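Local coordinates for precorrin-6y methyltransferase/putative decarboxylase (Methanothermobacter thermautotrophicus, PDB 1L3I), which probably catalyses the S-adenosylmethionine-dependent methylation of cobalt-precorrin-6B at C-15, followed by decarboxylation at C-12, in anaerobic cobalamin biosynthesis, at residues A91-A94 with L95-P99; E112-E115 with I116-I120; A143-C146 with L147-G151. One frame throughout, in Å; residues are numbered along the deposited sequence.

Contact 1. Residues A91-A94 with L95-P99; sequences APEA and LCKIP. With SAH (S-adenosyl-L-homocysteine), chain G.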
ATOM      1  N   ALA A  91      11.352 -11.426  28.412  1.00 39.95           N
ATOM      2  CA  ALA A  91      12.155 -12.145  27.428  1.00 40.29           C
ATOM      3  C   ALA A  91      13.631 -12.422  27.702  1.00 41.74           C
ATOM      4  O   ALA A  91      14.063 -13.572  27.592  1.00 41.41           O
ATOM      5  CB  ALA A  91      12.006 -11.508  26.047  1.00 40.80           C
ATOM      6  N   PRO A  92      14.432 -11.389  28.028  1.00 39.16           N
ATOM      7  CA  PRO A  92      15.853 -11.691  28.268  1.00 41.46           C
ATOM      8  C   PRO A  92      16.101 -12.769  29.329  1.00 41.74           C
ATOM      9  O   PRO A  92      16.852 -13.714  29.074  1.00 38.81           O
ATOM     10  CB  PRO A  92      16.424 -10.334  28.637  1.00 38.35           C
ATOM     11  CG  PRO A  92      15.565  -9.396  27.817  1.00 39.00           C
ATOM     12  CD  PRO A  92      14.193  -9.945  28.130  1.00 35.57           C
ATOM     13  N   GLU A  93      15.399 -12.666  30.462  1.00 40.19           N
ATOM     14  CA  GLU A  93      15.515 -13.638  31.550  1.00 39.73           C
ATOM     15  C   GLU A  93      15.171 -15.026  31.034  1.00 40.13           C
ATOM     16  O   GLU A  93      15.922 -15.982  31.262  1.00 42.49           O
ATOM     17  CB  GLU A  93      14.576 -13.264  32.720  1.00 46.81           C
ATOM     18  CG  GLU A  93      14.080 -14.432  33.634  1.00 52.52           C
ATOM     19  CD  GLU A  93      12.749 -15.071  33.166  1.00 57.69           C
ATOM     20  OE1 GLU A  93      11.774 -14.314  32.910  1.00 58.33           O
ATOM     21  OE2 GLU A  93      12.670 -16.328  33.059  1.00 55.18           O
ATOM     22  N   ALA A  94      14.037 -15.116  30.335  1.00 40.49           N
ATOM     23  CA  ALA A  94      13.514 -16.367  29.785  1.00 33.90           C
ATOM     24  C   ALA A  94      14.409 -16.963  28.713  1.00 36.49           C
ATOM     25  O   ALA A  94      14.626 -18.179  28.686  1.00 35.18           O
ATOM     26  CB  ALA A  94      12.125 -16.146  29.236  1.00 29.04           C
ATOM     27  N   LEU A  95      14.921 -16.106  27.831  1.00 35.96           N
ATOM     28  CA  LEU A  95      15.790 -16.535  26.729  1.00 38.56           C
ATOM     29  C   LEU A  95      17.058 -17.227  27.215  1.00 40.40           C
ATOM     30  O   LEU A  95      17.556 -18.133  26.556  1.00 41.97           O
ATOM     31  CB  LEU A  95      16.169 -15.349  25.832  1.00 35.68           C
ATOM     32  CG  LEU A  95      15.166 -14.887  24.779  1.00 33.37           C
ATOM     33  CD1 LEU A  95      15.615 -13.539  24.264  1.00 27.72           C
ATOM     34  CD2 LEU A  95      15.052 -15.910  23.646  1.00 29.67           C
ATOM     35  N   CYS A  96      17.560 -16.809  28.373  1.00 42.37           N
ATOM     36  CA  CYS A  96      18.768 -17.397  28.943  1.00 44.00           C
ATOM     37  C   CYS A  96      18.588 -18.834  29.456  1.00 46.50           C
ATOM     38  O   CYS A  96      19.574 -19.560  29.606  1.00 50.07           O
ATOM     39  CB  CYS A  96      19.302 -16.531  30.083  1.00 41.48           C
ATOM     40  SG  CYS A  96      20.066 -14.991  29.603  1.00 47.20           S
ATOM     41  N   LYS A  97      17.342 -19.239  29.712  1.00 44.02           N
ATOM     42  CA  LYS A  97      17.051 -20.579  30.222  1.00 41.17           C
ATOM     43  C   LYS A  97      16.826 -21.652  29.157  1.00 43.10           C
ATOM     44  O   LYS A  97      16.826 -22.851  29.462  1.00 44.77           O
ATOM     45  CB  LYS A  97      15.826 -20.546  31.124  1.00 40.34           C
ATOM     46  CG  LYS A  97      15.878 -19.537  32.242  1.00 43.81           C
ATOM     47  CD  LYS A  97      14.613 -19.651  33.078  1.00 50.11           C
ATOM     48  CE  LYS A  97      14.531 -18.559  34.140  1.00 54.65           C
ATOM     49  NZ  LYS A  97      13.408 -18.839  35.080  1.00 56.50           N
ATOM     50  N   ILE A  98      16.637 -21.237  27.912  1.00 42.05           N
ATOM     51  CA  ILE A  98      16.369 -22.190  26.846  1.00 38.53           C
ATOM     52  C   ILE A  98      17.640 -22.633  26.107  1.00 37.99           C
ATOM     53  O   ILE A  98      18.696 -22.032  26.253  1.00 35.33           O
ATOM     54  CB  ILE A  98      15.322 -21.615  25.839  1.00 36.78           C
ATOM     55  CG1 ILE A  98      15.922 -20.507  24.983  1.00 37.79           C
ATOM     56  CG2 ILE A  98      14.142 -21.047  26.592  1.00 33.91           C
ATOM     57  CD1 ILE A  98      15.012 -20.051  23.850  1.00 37.06           C
ATOM     58  N   PRO A  99      17.572 -23.772  25.403  1.00 38.66           N
ATOM     59  CA  PRO A  99      18.750 -24.239  24.667  1.00 41.56           C
ATOM     60  C   PRO A  99      18.968 -23.398  23.417  1.00 45.14           C
ATOM     61  O   PRO A  99      18.271 -22.401  23.201  1.00 47.18           O
ATOM     62  CB  PRO A  99      18.387 -25.685  24.326  1.00 40.14           C
ATOM     63  CG  PRO A  99      16.907 -25.684  24.286  1.00 39.93           C
ATOM     64  CD  PRO A  99      16.546 -24.823  25.467  1.00 37.56           C
TER
HETATM   65  N   SAH G 801       2.474 -12.521  17.205  1.00 24.40           N
HETATM   66  CA  SAH G 801       1.419 -12.754  18.198  1.00 25.22           C
HETATM   67  CB  SAH G 801       1.010 -11.440  18.915  1.00 26.46           C
HETATM   68  CG  SAH G 801       2.186 -10.776  19.685  1.00 32.28           C
HETATM   69  SD  SAH G 801       1.809  -9.264  20.580  1.00 30.67           S
HETATM   70  C   SAH G 801       0.220 -13.380  17.501  1.00 23.12           C
HETATM   71  O   SAH G 801       0.323 -13.598  16.280  1.00 22.92           O
HETATM   72  OXT SAH G 801      -0.789 -13.663  18.178  1.00 26.17           O
HETATM   73  C5' SAH G 801       3.373  -8.878  21.329  1.00 27.48           C
HETATM   74  C4' SAH G 801       3.591  -9.583  22.620  1.00 28.12           C
HETATM   75  O4' SAH G 801       4.878  -9.120  23.071  1.00 32.86           O
HETATM   76  C3' SAH G 801       2.551  -9.252  23.802  1.00 23.07           C
HETATM   77  O3' SAH G 801       1.703 -10.336  24.302  1.00 26.90           O
HETATM   78  C2' SAH G 801       3.522  -8.650  24.842  1.00 26.30           C
HETATM   79  O2' SAH G 801       3.169  -8.753  26.230  1.00 23.62           O
HETATM   80  C1' SAH G 801       4.822  -9.316  24.455  1.00 29.49           C
HETATM   81  N9  SAH G 801       6.088  -8.740  24.890  1.00 31.13           N
HETATM   82  C8  SAH G 801       6.578  -7.438  24.622  1.00 34.09           C
HETATM   83  N7  SAH G 801       7.753  -7.260  25.147  1.00 29.89           N
HETATM   84  C5  SAH G 801       8.065  -8.473  25.801  1.00 30.85           C
HETATM   85  C6  SAH G 801       9.173  -8.915  26.546  1.00 29.82           C
HETATM   86  N6  SAH G 801      10.236  -8.133  26.766  1.00 27.66           N
HETATM   87  N1  SAH G 801       9.178 -10.179  27.055  1.00 35.54           N
HETATM   88  C2  SAH G 801       8.117 -10.943  26.826  1.00 32.29           C
HETATM   89  N3  SAH G 801       7.023 -10.646  26.147  1.00 30.84           N
HETATM   90  C4  SAH G 801       7.048  -9.392  25.651  1.00 25.36           C
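E93 and K97 meet because their side chains leave the backbone differently: CG of E93 stands roughly opposite its backbone N (chi1 153°), beside the carbonyl carbon, and the chain then bends at chi2, whereas CG of K97 lies beside its backbone N (chi1 -53°) and the chain is extended from there. The lysine passes E93 O with its CG and brings CE and NZ to the carboxylate. The two chains cross at an angle, and OE2 of E93 forms a salt bridge with NZ of K97 at 3.3 Å on the exposed side. That oxygen sits beside the last C-N bond of the lysine, slightly nearer CE of K97, at 3.1 Å.

The backbone bonds record a short helix running out. L95 N is bound to A91 O at 2.7 Å, and C96 N reaches P92 O at 3.3 Å. K97 N turns instead to A94 O, three residues back, an i to i+3 bond in place of i to i+4. At the other end, the backbone N-H of A91, an experimentally established S-adenosylmethionine-binding residue, holds N1 of the S-adenosylhomocysteine adenine at 2.9 Å, with CB of A91 close to the same ring nitrogen.

L95 packs on V38 and V40 of strand 36-40 and on I61 of strand 57-62, I98 touches Y59 of strand 57-62 and V38 of strand 36-40, and P92 and L95 both meet I119 of helix 113-122.

Contact 2. Residues E112-E115 with I116-I120; sequences ELQE and ILRII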
ATOM      1  N   GLU A 112      13.032  -3.669  25.041  1.00 38.35           N
ATOM      2  CA  GLU A 112      14.275  -4.431  25.185  1.00 39.07           C
ATOM      3  C   GLU A 112      14.726  -5.131  23.907  1.00 37.35           C
ATOM      4  O   GLU A 112      15.441  -6.127  23.970  1.00 37.02           O
ATOM      5  CB  GLU A 112      14.107  -5.472  26.296  1.00 41.62           C
ATOM      6  CG  GLU A 112      13.611  -4.884  27.602  1.00 45.73           C
ATOM      7  CD  GLU A 112      13.168  -5.937  28.591  1.00 48.49           C
ATOM      8  OE1 GLU A 112      12.821  -7.057  28.161  1.00 52.76           O
ATOM      9  OE2 GLU A 112      13.154  -5.630  29.801  1.00 53.67           O
ATOM     10  N   LEU A 113      14.357  -4.582  22.753  1.00 34.43           N
ATOM     11  CA  LEU A 113      14.711  -5.205  21.479  1.00 35.51           C
ATOM     12  C   LEU A 113      16.195  -5.518  21.328  1.00 37.74           C
ATOM     13  O   LEU A 113      16.588  -6.651  21.022  1.00 36.90           O
ATOM     14  CB  LEU A 113      14.248  -4.347  20.298  1.00 30.70           C
ATOM     15  CG  LEU A 113      14.574  -4.962  18.940  1.00 30.49           C
ATOM     16  CD1 LEU A 113      13.803  -6.262  18.728  1.00 27.70           C
ATOM     17  CD2 LEU A 113      14.272  -3.956  17.853  1.00 31.57           C
ATOM     18  N   GLN A 114      17.016  -4.501  21.554  1.00 41.59           N
ATOM     19  CA  GLN A 114      18.463  -4.629  21.436  1.00 44.34           C
ATOM     20  C   GLN A 114      19.016  -5.769  22.288  1.00 41.98           C
ATOM     21  O   GLN A 114      19.789  -6.598  21.804  1.00 45.13           O
ATOM     22  CB  GLN A 114      19.105  -3.313  21.834  1.00 49.60           C
ATOM     23  CG  GLN A 114      20.592  -3.260  21.640  1.00 63.11           C
ATOM     24  CD  GLN A 114      21.140  -1.907  22.012  1.00 69.16           C
ATOM     25  OE1 GLN A 114      21.220  -1.558  23.200  1.00 73.26           O
ATOM     26  NE2 GLN A 114      21.505  -1.122  21.002  1.00 71.11           N
ATOM     27  N   GLU A 115      18.588  -5.813  23.545  1.00 43.85           N
ATOM     28  CA  GLU A 115      19.023  -6.839  24.496  1.00 41.37           C
ATOM     29  C   GLU A 115      18.589  -8.225  24.028  1.00 39.61           C
ATOM     30  O   GLU A 115      19.385  -9.168  24.032  1.00 40.49           O
ATOM     31  CB  GLU A 115      18.411  -6.542  25.865  1.00 40.42           C
ATOM     32  CG  GLU A 115      18.852  -7.450  26.982  1.00 45.54           C
ATOM     33  CD  GLU A 115      18.208  -7.092  28.317  1.00 52.75           C
ATOM     34  OE1 GLU A 115      17.430  -6.105  28.376  1.00 53.56           O
ATOM     35  OE2 GLU A 115      18.485  -7.805  29.315  1.00 56.08           O
ATOM     36  N   ILE A 116      17.307  -8.328  23.662  1.00 38.36           N
ATOM     37  CA  ILE A 116      16.668  -9.548  23.182  1.00 28.64           C
ATOM     38  C   ILE A 116      17.423 -10.080  21.977  1.00 27.22           C
ATOM     39  O   ILE A 116      17.712 -11.272  21.909  1.00 29.40           O
ATOM     40  CB  ILE A 116      15.195  -9.261  22.778  1.00 28.18           C
ATOM     41  CG1 ILE A 116      14.352  -8.991  24.019  1.00 32.49           C
ATOM     42  CG2 ILE A 116      14.593 -10.418  21.973  1.00 34.33           C
ATOM     43  CD1 ILE A 116      12.946  -8.528  23.683  1.00 31.11           C
ATOM     44  N   LEU A 117      17.769  -9.195  21.045  1.00 26.43           N
ATOM     45  CA  LEU A 117      18.498  -9.617  19.850  1.00 32.24           C
ATOM     46  C   LEU A 117      19.921 -10.099  20.151  1.00 36.27           C
ATOM     47  O   LEU A 117      20.306 -11.181  19.710  1.00 36.76           O
ATOM     48  CB  LEU A 117      18.514  -8.510  18.790  1.00 30.04           C
ATOM     49  CG  LEU A 117      17.213  -8.245  18.040  1.00 28.01           C
ATOM     50  CD1 LEU A 117      17.488  -7.139  17.050  1.00 22.50           C
ATOM     51  CD2 LEU A 117      16.692  -9.502  17.341  1.00 23.06           C
ATOM     52  N   ARG A 118      20.680  -9.325  20.931  1.00 40.08           N
ATOM     53  CA  ARG A 118      22.047  -9.696  21.305  1.00 38.77           C
ATOM     54  C   ARG A 118      22.055 -11.096  21.892  1.00 35.28           C
ATOM     55  O   ARG A 118      22.922 -11.888  21.563  1.00 38.95           O
ATOM     56  CB  ARG A 118      22.612  -8.748  22.350  1.00 44.31           C
ATOM     57  CG  ARG A 118      23.158  -7.443  21.820  1.00 48.22           C
ATOM     58  CD  ARG A 118      23.756  -6.677  22.974  1.00 48.01           C
ATOM     59  NE  ARG A 118      24.141  -5.321  22.640  1.00 51.14           N
ATOM     60  CZ  ARG A 118      23.789  -4.254  23.350  1.00 59.40           C
ATOM     61  NH1 ARG A 118      23.022  -4.385  24.436  1.00 57.18           N
ATOM     62  NH2 ARG A 118      24.241  -3.041  23.015  1.00 60.20           N
ATOM     63  N   ILE A 119      21.101 -11.371  22.781  1.00 33.80           N
ATOM     64  CA  ILE A 119      20.959 -12.690  23.409  1.00 32.97           C
ATOM     65  C   ILE A 119      20.611 -13.741  22.358  1.00 36.00           C
ATOM     66  O   ILE A 119      21.186 -14.822  22.361  1.00 41.08           O
ATOM     67  CB  ILE A 119      19.866 -12.698  24.532  1.00 30.49           C
ATOM     68  CG1 ILE A 119      20.260 -11.759  25.679  1.00 29.89           C
ATOM     69  CG2 ILE A 119      19.595 -14.115  25.026  1.00 26.01           C
ATOM     70  CD1 ILE A 119      19.153 -11.518  26.697  1.00 27.48           C
ATOM     71  N   ILE A 120      19.649 -13.448  21.482  1.00 36.72           N
ATOM     72  CA  ILE A 120      19.278 -14.416  20.444  1.00 35.90           C
ATOM     73  C   ILE A 120      20.518 -14.743  19.607  1.00 37.37           C
ATOM     74  O   ILE A 120      20.711 -15.879  19.212  1.00 36.51           O
ATOM     75  CB  ILE A 120      18.118 -13.914  19.512  1.00 35.81           C
ATOM     76  CG1 ILE A 120      16.773 -13.929  20.254  1.00 29.46           C
ATOM     77  CG2 ILE A 120      18.022 -14.797  18.266  1.00 31.76           C
ATOM     78  CD1 ILE A 120      15.611 -13.367  19.458  1.00 26.79           C
TER
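Four successive backbone bonds join E112-E115 to I116-I120. I116 N donates to E112 O at 2.9 Å and L117 N to L113 O at 2.8 Å; R118 N and I119 N follow with Q114 O and E115 O. All four are close to straight, and they make the first two turns of helix 113-122, which begins with E112 at the N-cap position.

Among the polar side chains, Q114 and R118 lie side by side and point the same way. CG of Q114 sits 3.7 Å above the guanidinium plane of R118, over its centre, so that a methylene of the glutamine covers one face. The amide and guanidinium planes are 35° apart, and OE1 of Q114 is 3.4 Å from NH2 of R118. With CG opposite its backbone N (chi1 -175°) and the chain extended beyond, Q114 carries CG and CD over the guanidinium.

This helix is one of those flanking the parallel part of the sheet in the Rossmann-like methyltransferase fold. Its N-terminal end faces the cofactor: OE1 of E112 makes a weak hydrogen bond to the adenine amino nitrogen of S-adenosylhomocysteine and a long, weak ion pair with R63, while OE2 of E112 lies close to the like-charged OD2 of D90.

The apolar contacts run along the helix surface. CD1 of L113 meets CG of L117 at 4.0 Å, the two side chains crossing, and L117 continues inward onto I130 and V132 of strand 128-134. CB of E112 lies 4.2 Å from CD1 of I116. Farther round, E115 and I119 run alongside each other, with CG of E115 4.1 Å from CD1 of I119; I119 also packs against P92 and L95 of helix 91-95.

Contact 3. Residues A143-C146 with L147-G151; sequences AMEC and LRDLG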
ATOM      1  N   ALA A 143      15.679  -2.636  14.688  1.00 33.08           N
ATOM      2  CA  ALA A 143      15.939  -4.020  14.298  1.00 29.84           C
ATOM      3  C   ALA A 143      17.068  -4.076  13.267  1.00 28.80           C
ATOM      4  O   ALA A 143      17.977  -4.894  13.368  1.00 30.62           O
ATOM      5  CB  ALA A 143      14.645  -4.667  13.733  1.00 27.17           C
HETATM    6  N   MSE A 144      17.017  -3.168  12.303  1.00 31.11           N
HETATM    7  CA  MSE A 144      18.013  -3.086  11.245  1.00 34.85           C
HETATM    8  C   MSE A 144      19.402  -2.757  11.791  1.00 36.74           C
HETATM    9  O   MSE A 144      20.331  -3.535  11.599  1.00 41.42           O
HETATM   10  CB  MSE A 144      17.594  -2.027  10.244  1.00 39.52           C
HETATM   11  CG  MSE A 144      16.294  -2.348   9.550  1.00 49.87           C
HETATM   12 SE   MSE A 144      16.627  -3.184   7.890  1.00 68.62          SE
HETATM   13  CE  MSE A 144      16.772  -1.548   6.880  1.00 58.01           C
ATOM     14  N   GLU A 145      19.529  -1.618  12.468  1.00 37.77           N
ATOM     15  CA  GLU A 145      20.809  -1.197  13.042  1.00 43.47           C
ATOM     16  C   GLU A 145      21.372  -2.307  13.935  1.00 41.45           C
ATOM     17  O   GLU A 145      22.476  -2.791  13.712  1.00 41.73           O
ATOM     18  CB  GLU A 145      20.658   0.122  13.843  1.00 47.21           C
ATOM     19  CG  GLU A 145      21.998   0.671  14.428  1.00 52.67           C
ATOM     20  CD  GLU A 145      21.916   2.110  14.971  1.00 57.86           C
ATOM     21  OE1 GLU A 145      21.164   2.352  15.953  1.00 60.34           O
ATOM     22  OE2 GLU A 145      22.630   2.997  14.430  1.00 55.59           O
ATOM     23  N   CYS A 146      20.582  -2.757  14.899  1.00 40.79           N
ATOM     24  CA  CYS A 146      21.024  -3.806  15.801  1.00 43.35           C
ATOM     25  C   CYS A 146      21.502  -5.053  15.095  1.00 43.33           C
ATOM     26  O   CYS A 146      22.600  -5.518  15.363  1.00 47.00           O
ATOM     27  CB  CYS A 146      19.924  -4.167  16.779  1.00 44.57           C
ATOM     28  SG  CYS A 146      19.744  -2.916  18.053  1.00 65.42           S
ATOM     29  N   LEU A 147      20.701  -5.575  14.174  1.00 36.75           N
ATOM     30  CA  LEU A 147      21.093  -6.777  13.472  1.00 33.57           C
ATOM     31  C   LEU A 147      22.332  -6.579  12.611  1.00 36.84           C
ATOM     32  O   LEU A 147      23.131  -7.501  12.476  1.00 38.46           O
ATOM     33  CB  LEU A 147      19.936  -7.340  12.661  1.00 35.23           C
ATOM     34  CG  LEU A 147      18.894  -8.101  13.485  1.00 36.82           C
ATOM     35  CD1 LEU A 147      17.667  -8.365  12.650  1.00 35.56           C
ATOM     36  CD2 LEU A 147      19.489  -9.400  13.996  1.00 35.83           C
ATOM     37  N   ARG A 148      22.509  -5.388  12.043  1.00 40.87           N
ATOM     38  CA  ARG A 148      23.709  -5.115  11.238  1.00 46.77           C
ATOM     39  C   ARG A 148      24.914  -5.122  12.161  1.00 45.72           C
ATOM     40  O   ARG A 148      25.924  -5.761  11.877  1.00 47.10           O
ATOM     41  CB  ARG A 148      23.646  -3.749  10.551  1.00 48.71           C
ATOM     42  CG  ARG A 148      23.320  -3.829   9.077  1.00 58.03           C
ATOM     43  CD  ARG A 148      23.156  -2.453   8.494  1.00 62.73           C
ATOM     44  NE  ARG A 148      22.139  -2.426   7.437  1.00 65.30           N
ATOM     45  CZ  ARG A 148      22.064  -1.479   6.509  1.00 72.00           C
ATOM     46  NH1 ARG A 148      22.949  -0.481   6.500  1.00 75.49           N
ATOM     47  NH2 ARG A 148      21.126  -1.544   5.573  1.00 75.39           N
ATOM     48  N   ASP A 149      24.763  -4.423  13.283  1.00 44.47           N
ATOM     49  CA  ASP A 149      25.800  -4.300  14.292  1.00 43.89           C
ATOM     50  C   ASP A 149      26.228  -5.641  14.875  1.00 44.39           C
ATOM     51  O   ASP A 149      27.343  -5.778  15.378  1.00 50.19           O
ATOM     52  CB  ASP A 149      25.347  -3.360  15.404  1.00 38.77           C
ATOM     53  CG  ASP A 149      25.167  -1.929  14.937  1.00 44.34           C
ATOM     54  OD1 ASP A 149      25.420  -1.639  13.732  1.00 45.50           O
ATOM     55  OD2 ASP A 149      24.779  -1.079  15.772  1.00 46.61           O
ATOM     56  N   LEU A 150      25.340  -6.628  14.819  1.00 42.76           N
ATOM     57  CA  LEU A 150      25.660  -7.951  15.341  1.00 36.81           C
ATOM     58  C   LEU A 150      26.258  -8.809  14.241  1.00 36.60           C
ATOM     59  O   LEU A 150      26.467 -10.006  14.422  1.00 39.57           O
ATOM     60  CB  LEU A 150      24.423  -8.609  15.949  1.00 33.86           C
ATOM     61  CG  LEU A 150      23.809  -7.898  17.148  1.00 37.70           C
ATOM     62  CD1 LEU A 150      22.560  -8.638  17.601  1.00 38.36           C
ATOM     63  CD2 LEU A 150      24.820  -7.784  18.287  1.00 38.88           C
ATOM     64  N   GLY A 151      26.504  -8.207  13.086  1.00 36.77           N
ATOM     65  CA  GLY A 151      27.120  -8.918  11.980  1.00 37.81           C
ATOM     66  C   GLY A 151      26.252  -9.706  11.011  1.00 39.76           C
ATOM     67  O   GLY A 151      26.763 -10.511  10.226  1.00 39.25           O
TER
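The carboxylate of D149 is set against the backbone carbonyl oxygen of E145, one turn earlier: CG of D149 lies 3.1 Å and OD1 of D149 3.2 Å from E145 O, two acceptor oxygens side by side with no bond between them. The torsion responsible places CG of D149 beside its own backbone N (chi1 -66°). The side chain of E145 is close as well, its CG 3.6 Å from OD2 of D149, while OE2 of E145 and OD2 of D149 stay 4.8 Å apart; the carboxylate planes differ by 35°. With both groups exposed, solvent would probably moderate the like charges.

That carbonyl is already taken: D149 N donates to E145 O at 2.8 Å. L147 N and R148 N make the preceding bonds, to A143 O and to the backbone O of the selenomethionine M144. L150 N makes only a weak bond to C146 O (129°), and CG of L150 packs 3.2 Å from that oxygen of C146.

On the inner side C146 and L147 pack on L117 of helix 113-122, and L147 also touches I182 of strand 170-183. M144 packs on T171 of the second subunit and L137 of the third, and R148 also on T171 of the second subunit.

G151 adopts a positive phi and its N bonds to R148 O at 2.8 Å; together with F152 N directed to L147 O, this is the Schellman motif that terminates helix 137-149.

From the N terminus, contact 1 ends the short helix 91-95 and leads the chain toward strand 101-106. Contact 2 then opens helix 113-122, and contact 3 closes helix 137-149 before strand 155-167. Each lies within one continuous stretch and closes no long loop; the three follow in series, neither nested nor crossing. In space contact 2 is the middle layer, touching both others: P92 CB meets I119 CD1 at 3.6 Å, and Q114 CG meets C146 SG at 3.7 Å. Contacts 1 and 3 do not touch, their centres about 20 Å apart. The three helices thus form a row beside the sheet, from the adenine site at contact 1 to the subunit interface at contact 3.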